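Long-range contact in D-psicose 3-epimerase (Agrobacterium tumefaciens, PDB 2HK0), which probably interconverts D-psicose and D-fructose by epimerising the ketose at C3, in a metal-dependent reaction: residues I218-T230 / A251-E264. Numbering follows the deposited sequence.
Sequences IRTAGPLLGHFHT and ALRDINYTGAVIME
Ile255, just past the end of helix 245-254, fits against the end of helix 214-221. With CG1 between the backbone N and the carbonyl carbon (chi1 67°), the branches at CB are turned so that CG2 rests on Arg219 CA and Gly222 CA, while CD1 reaches Ile218 CG2 at 3.8 Å and Leu225 CD1. Gly222 leaves the helix with positive phi, a conformation that favours glycine. At the more exposed margin Arg219 NH1 forms a salt bridge to Asp254 OD2 (3.2 Å), and its NH2 pairs with Asp216.

Deeper in, Tyr257, in the loop leading to strand 260-263, lays its ring along the start of strand 225-230. Leu225 CD1 makes a CH-pi contact over one face, and at the far end the buried OH donates to Ala260 O at 2.7 Å. Phe228 fills the space between helices and barrel: Leu252 CD2 sits 4.3 Å above the centre of one ring face, and Val261 CG1 lies at the edge.

Thr230 meets strand 260-263 with backbone and side chain alike. Its N bonds to Ile262 O at 2.9 Å, and its O receives Glu264 N almost straight (172°), continuing the parallel ladder begun by Ile262 N to Phe228 O. The beta-branched side chain suits a strand: CG2 packs on Val261 CG1, and OG1 lies against Met263 CA. On the other face of the sheet, His229 CD2 lies 3.7 Å from Ile262 CB, and ND1 makes a weak bond to Glu264 OE1; NE2 of His227 and NE2 of His229 hydrogen-bond to OE1 and OE2 of Glu54, respectively.

Strands 225-230 and 260-263 are the seventh and eighth of the TIM barrel, joined through helix 245-254 in a beta-alpha-beta unit. Strand 198-203 flanks 225-230 and, as the barrel closes, 22-26 flanks 260-263; Ile52 of strand 52-56 touches Ala260 and Ile262.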
ATOM      1  N   ILE A 218      -9.691  11.244   7.395  1.00 15.50           N
ATOM      2  CA  ILE A 218     -10.087  10.981   8.777  1.00 15.77           C
ATOM      3  C   ILE A 218      -9.611  12.096   9.693  1.00 17.69           C
ATOM      4  O   ILE A 218     -10.347  12.564  10.560  1.00 17.39           O
ATOM      5  CB  ILE A 218      -9.526   9.627   9.236  1.00 16.83           C
ATOM      6  CG1 ILE A 218     -10.301   8.519   8.518  1.00 17.02           C
ATOM      7  CG2 ILE A 218      -9.622   9.487  10.758  1.00 16.16           C
ATOM      8  CD1 ILE A 218      -9.725   7.117   8.688  1.00 17.65           C
ATOM      9  N   ARG A 219      -8.380  12.543   9.482  1.00 16.78           N
ATOM     10  CA  ARG A 219      -7.845  13.617  10.289  1.00 18.65           C
ATOM     11  C   ARG A 219      -8.600  14.912   9.987  1.00 19.38           C
ATOM     12  O   ARG A 219      -8.795  15.736  10.874  1.00 17.33           O
ATOM     13  CB  ARG A 219      -6.362  13.793   9.993  1.00 21.99           C
ATOM     14  CG  ARG A 219      -5.491  13.557  11.187  1.00 27.53           C
ATOM     15  CD  ARG A 219      -4.494  12.465  10.937  1.00 29.07           C
ATOM     16  NE  ARG A 219      -3.978  12.513   9.578  1.00 29.87           N
ATOM     17  CZ  ARG A 219      -3.324  11.508   9.017  1.00 27.69           C
ATOM     18  NH1 ARG A 219      -3.108  10.403   9.717  1.00 24.59           N
ATOM     19  NH2 ARG A 219      -2.939  11.593   7.749  1.00 26.80           N
ATOM     20  N   THR A 220      -9.008  15.091   8.729  1.00 18.62           N
ATOM     21  CA  THR A 220      -9.756  16.284   8.338  1.00 19.36           C
ATOM     22  C   THR A 220     -11.072  16.296   9.108  1.00 19.44           C
ATOM     23  O   THR A 220     -11.496  17.331   9.622  1.00 19.21           O
ATOM     24  CB  THR A 220     -10.033  16.292   6.819  1.00 19.88           C
ATOM     25  OG1 THR A 220      -8.813  16.550   6.121  1.00 17.38           O
ATOM     26  CG2 THR A 220     -11.041  17.359   6.455  1.00 19.45           C
ATOM     27  N   ALA A 221     -11.717  15.141   9.199  1.00 18.27           N
ATOM     28  CA  ALA A 221     -12.978  15.046   9.939  1.00 18.07           C
ATOM     29  C   ALA A 221     -12.687  15.372  11.395  1.00 19.26           C
ATOM     30  O   ALA A 221     -13.459  16.069  12.060  1.00 19.18           O
ATOM     31  CB  ALA A 221     -13.559  13.632   9.828  1.00 15.08           C
ATOM     32  N   GLY A 222     -11.570  14.841  11.882  1.00 17.63           N
ATOM     33  CA  GLY A 222     -11.129  15.085  13.243  1.00 17.77           C
ATOM     34  C   GLY A 222     -12.191  15.019  14.325  1.00 20.12           C
ATOM     35  O   GLY A 222     -12.922  14.038  14.438  1.00 20.44           O
ATOM     36  N   PRO A 223     -12.304  16.070  15.142  1.00 21.01           N
ATOM     37  CA  PRO A 223     -13.292  16.104  16.224  1.00 20.74           C
ATOM     38  C   PRO A 223     -14.739  15.982  15.752  1.00 19.12           C
ATOM     39  O   PRO A 223     -15.611  15.645  16.545  1.00 20.75           O
ATOM     40  CB  PRO A 223     -13.012  17.453  16.900  1.00 21.36           C
ATOM     41  CG  PRO A 223     -11.545  17.695  16.588  1.00 24.57           C
ATOM     42  CD  PRO A 223     -11.500  17.309  15.132  1.00 22.84           C
ATOM     43  N   LEU A 224     -14.996  16.259  14.478  1.00 17.33           N
ATOM     44  CA  LEU A 224     -16.359  16.168  13.940  1.00 18.71           C
ATOM     45  C   LEU A 224     -16.768  14.768  13.456  1.00 18.78           C
ATOM     46  O   LEU A 224     -17.918  14.571  13.037  1.00 18.83           O
ATOM     47  CB  LEU A 224     -16.555  17.163  12.788  1.00 18.53           C
ATOM     48  CG  LEU A 224     -16.509  18.642  13.209  1.00 22.16           C
ATOM     49  CD1 LEU A 224     -16.681  19.545  11.985  1.00 23.10           C
ATOM     50  CD2 LEU A 224     -17.598  18.910  14.250  1.00 21.84           C
ATOM     51  N   LEU A 225     -15.851  13.801  13.511  1.00 17.32           N
ATOM     52  CA  LEU A 225     -16.182  12.449  13.055  1.00 17.45           C
ATOM     53  C   LEU A 225     -17.091  11.849  14.115  1.00 17.14           C
ATOM     54  O   LEU A 225     -16.646  11.603  15.241  1.00 16.32           O
ATOM     55  CB  LEU A 225     -14.922  11.580  12.927  1.00 17.27           C
ATOM     56  CG  LEU A 225     -14.800  10.540  11.791  1.00 19.90           C
ATOM     57  CD1 LEU A 225     -14.129   9.293  12.323  1.00 18.67           C
ATOM     58  CD2 LEU A 225     -16.091  10.216  11.161  1.00 15.64           C
ATOM     59  N   GLY A 226     -18.348  11.601  13.759  1.00 16.67           N
ATOM     60  CA  GLY A 226     -19.279  11.041  14.724  1.00 18.13           C
ATOM     61  C   GLY A 226     -19.699   9.599  14.499  1.00 18.75           C
ATOM     62  O   GLY A 226     -20.227   8.966  15.410  1.00 19.38           O
ATOM     63  N   HIS A 227     -19.460   9.074  13.297  1.00 19.22           N
ATOM     64  CA  HIS A 227     -19.839   7.700  12.957  1.00 18.32           C
ATOM     65  C   HIS A 227     -18.926   7.234  11.807  1.00 17.54           C
ATOM     66  O   HIS A 227     -18.432   8.054  11.029  1.00 19.53           O
ATOM     67  CB  HIS A 227     -21.315   7.675  12.539  1.00 18.32           C
ATOM     68  CG  HIS A 227     -21.981   6.349  12.731  1.00 18.58           C
ATOM     69  ND1 HIS A 227     -21.796   5.575  13.859  1.00 18.20           N
ATOM     70  CD2 HIS A 227     -22.863   5.673  11.952  1.00 19.56           C
ATOM     71  CE1 HIS A 227     -22.532   4.482  13.767  1.00 18.28           C
ATOM     72  NE2 HIS A 227     -23.190   4.516  12.619  1.00 21.82           N
ATOM     73  N   PHE A 228     -18.704   5.928  11.699  1.00 17.05           N
ATOM     74  CA  PHE A 228     -17.788   5.383  10.695  1.00 17.00           C
ATOM     75  C   PHE A 228     -18.271   4.032  10.164  1.00 18.18           C
ATOM     76  O   PHE A 228     -18.652   3.146  10.937  1.00 15.99           O
ATOM     77  CB  PHE A 228     -16.406   5.212  11.351  1.00 16.98           C
ATOM     78  CG  PHE A 228     -15.258   5.018  10.382  1.00 16.11           C
ATOM     79  CD1 PHE A 228     -14.873   6.033   9.518  1.00 15.59           C
ATOM     80  CD2 PHE A 228     -14.502   3.844  10.409  1.00 19.15           C
ATOM     81  CE1 PHE A 228     -13.745   5.894   8.694  1.00 17.20           C
ATOM     82  CE2 PHE A 228     -13.371   3.684   9.591  1.00 15.47           C
ATOM     83  CZ  PHE A 228     -12.991   4.709   8.734  1.00 17.60           C
ATOM     84  N   HIS A 229     -18.236   3.875   8.846  1.00 16.71           N
ATOM     85  CA  HIS A 229     -18.650   2.629   8.205  1.00 15.45           C
ATOM     86  C   HIS A 229     -17.450   1.967   7.533  1.00 15.97           C
ATOM     87  O   HIS A 229     -16.591   2.655   6.961  1.00 15.65           O
ATOM     88  CB  HIS A 229     -19.726   2.905   7.142  1.00 15.72           C
ATOM     89  CG  HIS A 229     -21.117   2.964   7.690  1.00 17.67           C
ATOM     90  ND1 HIS A 229     -22.230   3.057   6.882  1.00 18.45           N
ATOM     91  CD2 HIS A 229     -21.579   2.869   8.958  1.00 17.22           C
ATOM     92  CE1 HIS A 229     -23.318   3.009   7.628  1.00 19.40           C
ATOM     93  NE2 HIS A 229     -22.950   2.893   8.893  1.00 21.69           N
ATOM     94  N   THR A 230     -17.406   0.637   7.568  1.00 14.45           N
ATOM     95  CA  THR A 230     -16.300  -0.094   6.963  1.00 16.01           C
ATOM     96  C   THR A 230     -16.729  -1.197   5.996  1.00 15.99           C
ATOM     97  O   THR A 230     -17.817  -1.770   6.112  1.00 16.23           O
ATOM     98  CB  THR A 230     -15.431  -0.749   8.021  1.00 13.05           C
ATOM     99  OG1 THR A 230     -16.268  -1.538   8.873  1.00 14.69           O
ATOM    100  CG2 THR A 230     -14.698   0.315   8.843  1.00 15.62           C
ATOM    101  N   ALA A 251      -5.071   6.656  11.868  1.00 17.26           N
ATOM    102  CA  ALA A 251      -5.776   7.922  11.770  1.00 16.11           C
ATOM    103  C   ALA A 251      -6.891   8.005  12.824  1.00 16.93           C
ATOM    104  O   ALA A 251      -7.038   9.032  13.491  1.00 15.68           O
ATOM    105  CB  ALA A 251      -6.349   8.100  10.365  1.00 13.53           C
ATOM    106  N   LEU A 252      -7.669   6.934  12.979  1.00 16.53           N
ATOM    107  CA  LEU A 252      -8.741   6.929  13.977  1.00 17.53           C
ATOM    108  C   LEU A 252      -8.125   7.180  15.365  1.00 18.75           C
ATOM    109  O   LEU A 252      -8.665   7.948  16.160  1.00 15.96           O
ATOM    110  CB  LEU A 252      -9.514   5.592  13.944  1.00 16.87           C
ATOM    111  CG  LEU A 252     -10.337   5.346  12.667  1.00 15.18           C
ATOM    112  CD1 LEU A 252     -11.007   3.975  12.744  1.00 17.38           C
ATOM    113  CD2 LEU A 252     -11.400   6.437  12.493  1.00 15.75           C
ATOM    114  N   ARG A 253      -6.988   6.549  15.649  1.00 20.28           N
ATOM    115  CA  ARG A 253      -6.332   6.779  16.932  1.00 25.28           C
ATOM    116  C   ARG A 253      -5.777   8.211  17.024  1.00 24.59           C
ATOM    117  O   ARG A 253      -5.853   8.835  18.080  1.00 24.81           O
ATOM    118  CB  ARG A 253      -5.220   5.752  17.171  1.00 27.74           C
ATOM    119  CG  ARG A 253      -5.666   4.581  18.062  1.00 35.62           C
ATOM    120  CD  ARG A 253      -5.804   3.250  17.315  1.00 37.89           C
ATOM    121  NE  ARG A 253      -4.499   2.704  16.943  1.00 39.14           N
ATOM    122  CZ  ARG A 253      -4.314   1.776  16.008  1.00 40.71           C
ATOM    123  NH1 ARG A 253      -5.349   1.277  15.344  1.00 39.20           N
ATOM    124  NH2 ARG A 253      -3.087   1.359  15.726  1.00 41.71           N
ATOM    125  N   ASP A 254      -5.244   8.736  15.920  1.00 26.97           N
ATOM    126  CA  ASP A 254      -4.718  10.109  15.899  1.00 27.21           C
ATOM    127  C   ASP A 254      -5.803  11.082  16.361  1.00 26.36           C
ATOM    128  O   ASP A 254      -5.520  12.038  17.083  1.00 23.91           O
ATOM    129  CB  ASP A 254      -4.301  10.554  14.489  1.00 32.76           C
ATOM    130  CG  ASP A 254      -2.925  10.051  14.071  1.00 38.22           C
ATOM    131  OD1 ASP A 254      -2.113   9.697  14.956  1.00 39.35           O
ATOM    132  OD2 ASP A 254      -2.657  10.034  12.836  1.00 40.61           O
ATOM    133  N   ILE A 255      -7.045  10.857  15.934  1.00 22.50           N
ATOM    134  CA  ILE A 255      -8.117  11.764  16.330  1.00 20.15           C
ATOM    135  C   ILE A 255      -8.854  11.327  17.591  1.00 20.21           C
ATOM    136  O   ILE A 255      -9.906  11.889  17.932  1.00 19.06           O
ATOM    137  CB  ILE A 255      -9.143  11.962  15.185  1.00 18.69           C
ATOM    138  CG1 ILE A 255      -9.899  10.664  14.906  1.00 18.29           C
ATOM    139  CG2 ILE A 255      -8.425  12.422  13.933  1.00 19.41           C
ATOM    140  CD1 ILE A 255     -11.089  10.857  13.936  1.00 14.16           C
ATOM    141  N   ASN A 256      -8.304  10.332  18.283  1.00 18.77           N
ATOM    142  CA  ASN A 256      -8.918   9.819  19.500  1.00 22.84           C
ATOM    143  C   ASN A 256     -10.373   9.392  19.286  1.00 23.42           C
ATOM    144  O   ASN A 256     -11.230   9.626  20.150  1.00 21.11           O
ATOM    145  CB  ASN A 256      -8.889  10.875  20.617  1.00 26.78           C
ATOM    146  CG  ASN A 256      -7.489  11.198  21.079  1.00 33.06           C
ATOM    147  OD1 ASN A 256      -6.680  10.300  21.305  1.00 35.08           O
ATOM    148  ND2 ASN A 256      -7.197  12.488  21.241  1.00 34.52           N
ATOM    149  N   TYR A 257     -10.661   8.769  18.148  1.00 20.65           N
ATOM    150  CA  TYR A 257     -12.023   8.333  17.882  1.00 20.32           C
ATOM    151  C   TYR A 257     -12.454   7.264  18.890  1.00 21.75           C
ATOM    152  O   TYR A 257     -11.773   6.246  19.060  1.00 21.86           O
ATOM    153  CB  TYR A 257     -12.130   7.754  16.470  1.00 18.77           C
ATOM    154  CG  TYR A 257     -13.540   7.433  16.050  1.00 15.94           C
ATOM    155  CD1 TYR A 257     -14.471   8.449  15.864  1.00 16.59           C
ATOM    156  CD2 TYR A 257     -13.939   6.120  15.821  1.00 17.00           C
ATOM    157  CE1 TYR A 257     -15.772   8.167  15.460  1.00 18.83           C
ATOM    158  CE2 TYR A 257     -15.242   5.821  15.408  1.00 15.35           C
ATOM    159  CZ  TYR A 257     -16.148   6.854  15.231  1.00 16.84           C
ATOM    160  OH  TYR A 257     -17.428   6.587  14.811  1.00 14.38           O
ATOM    161  N   THR A 258     -13.579   7.502  19.555  1.00 20.65           N
ATOM    162  CA  THR A 258     -14.114   6.546  20.526  1.00 24.23           C
ATOM    163  C   THR A 258     -15.572   6.221  20.152  1.00 23.94           C
ATOM    164  O   THR A 258     -16.332   5.694  20.970  1.00 21.80           O
ATOM    165  CB  THR A 258     -14.093   7.105  21.983  1.00 27.36           C
ATOM    166  OG1 THR A 258     -14.855   8.319  22.048  1.00 27.57           O
ATOM    167  CG2 THR A 258     -12.659   7.383  22.439  1.00 27.33           C
ATOM    168  N   GLY A 259     -15.941   6.549  18.911  1.00 22.02           N
ATOM    169  CA  GLY A 259     -17.288   6.284  18.425  1.00 19.45           C
ATOM    170  C   GLY A 259     -17.424   4.860  17.906  1.00 19.98           C
ATOM    171  O   GLY A 259     -16.597   3.989  18.211  1.00 18.91           O
ATOM    172  N   ALA A 260     -18.454   4.629  17.095  1.00 17.79           N
ATOM    173  CA  ALA A 260     -18.726   3.310  16.540  1.00 16.94           C
ATOM    174  C   ALA A 260     -18.102   3.063  15.177  1.00 15.84           C
ATOM    175  O   ALA A 260     -17.928   3.975  14.376  1.00 14.52           O
ATOM    176  CB  ALA A 260     -20.233   3.093  16.449  1.00 15.38           C
ATOM    177  N   VAL A 261     -17.765   1.804  14.929  1.00 16.34           N
ATOM    178  CA  VAL A 261     -17.206   1.377  13.654  1.00 15.79           C
ATOM    179  C   VAL A 261     -18.145   0.244  13.221  1.00 16.44           C
ATOM    180  O   VAL A 261     -18.108  -0.846  13.795  1.00 17.44           O
ATOM    181  CB  VAL A 261     -15.770   0.835  13.817  1.00 16.11           C
ATOM    182  CG1 VAL A 261     -15.268   0.289  12.486  1.00 13.68           C
ATOM    183  CG2 VAL A 261     -14.852   1.945  14.306  1.00 17.61           C
ATOM    184  N   ILE A 262     -18.995   0.518  12.235  1.00 15.46           N
ATOM    185  CA  ILE A 262     -19.965  -0.458  11.755  1.00 14.97           C
ATOM    186  C   ILE A 262     -19.551  -1.029  10.415  1.00 16.33           C
ATOM    187  O   ILE A 262     -19.373  -0.276   9.439  1.00 15.57           O
ATOM    188  CB  ILE A 262     -21.358   0.185  11.527  1.00 17.78           C
ATOM    189  CG1 ILE A 262     -21.734   1.092  12.707  1.00 15.78           C
ATOM    190  CG2 ILE A 262     -22.414  -0.930  11.289  1.00 17.32           C
ATOM    191  CD1 ILE A 262     -21.836   0.371  14.042  1.00 15.38           C
HETATM  192  N   MSE A 263     -19.388  -2.344  10.337  1.00 14.77           N
HETATM  193  CA  MSE A 263     -19.058  -2.927   9.034  1.00 16.29           C
HETATM  194  C   MSE A 263     -20.396  -3.031   8.288  1.00 16.28           C
HETATM  195  O   MSE A 263     -21.405  -3.452   8.851  1.00 16.31           O
HETATM  196  CB  MSE A 263     -18.390  -4.299   9.170  1.00 13.82           C
HETATM  197  CG  MSE A 263     -19.168  -5.339   9.947  1.00 16.38           C
HETATM  198 SE   MSE A 263     -18.072  -6.967  10.054  1.00 26.19          SE
HETATM  199  CE  MSE A 263     -16.639  -6.349  11.204  1.00 18.19           C
ATOM    200  N   GLU A 264     -20.395  -2.627   7.024  1.00 16.30           N
ATOM    201  CA  GLU A 264     -21.596  -2.610   6.204  1.00 17.23           C
ATOM    202  C   GLU A 264     -21.343  -3.452   4.956  1.00 16.96           C
ATOM    203  O   GLU A 264     -21.313  -2.947   3.838  1.00 18.65           O
ATOM    204  CB  GLU A 264     -21.883  -1.151   5.835  1.00 19.23           C
ATOM    205  CG  GLU A 264     -23.131  -0.891   5.024  1.00 22.12           C
ATOM    206  CD  GLU A 264     -23.274   0.593   4.695  1.00 25.77           C
ATOM    207  OE1 GLU A 264     -22.271   1.198   4.266  1.00 25.34           O
ATOM    208  OE2 GLU A 264     -24.378   1.150   4.868  1.00 28.70           O
TER
HETATM  209  O   HOH W   1     -20.523   6.478  16.244  1.00 19.98           O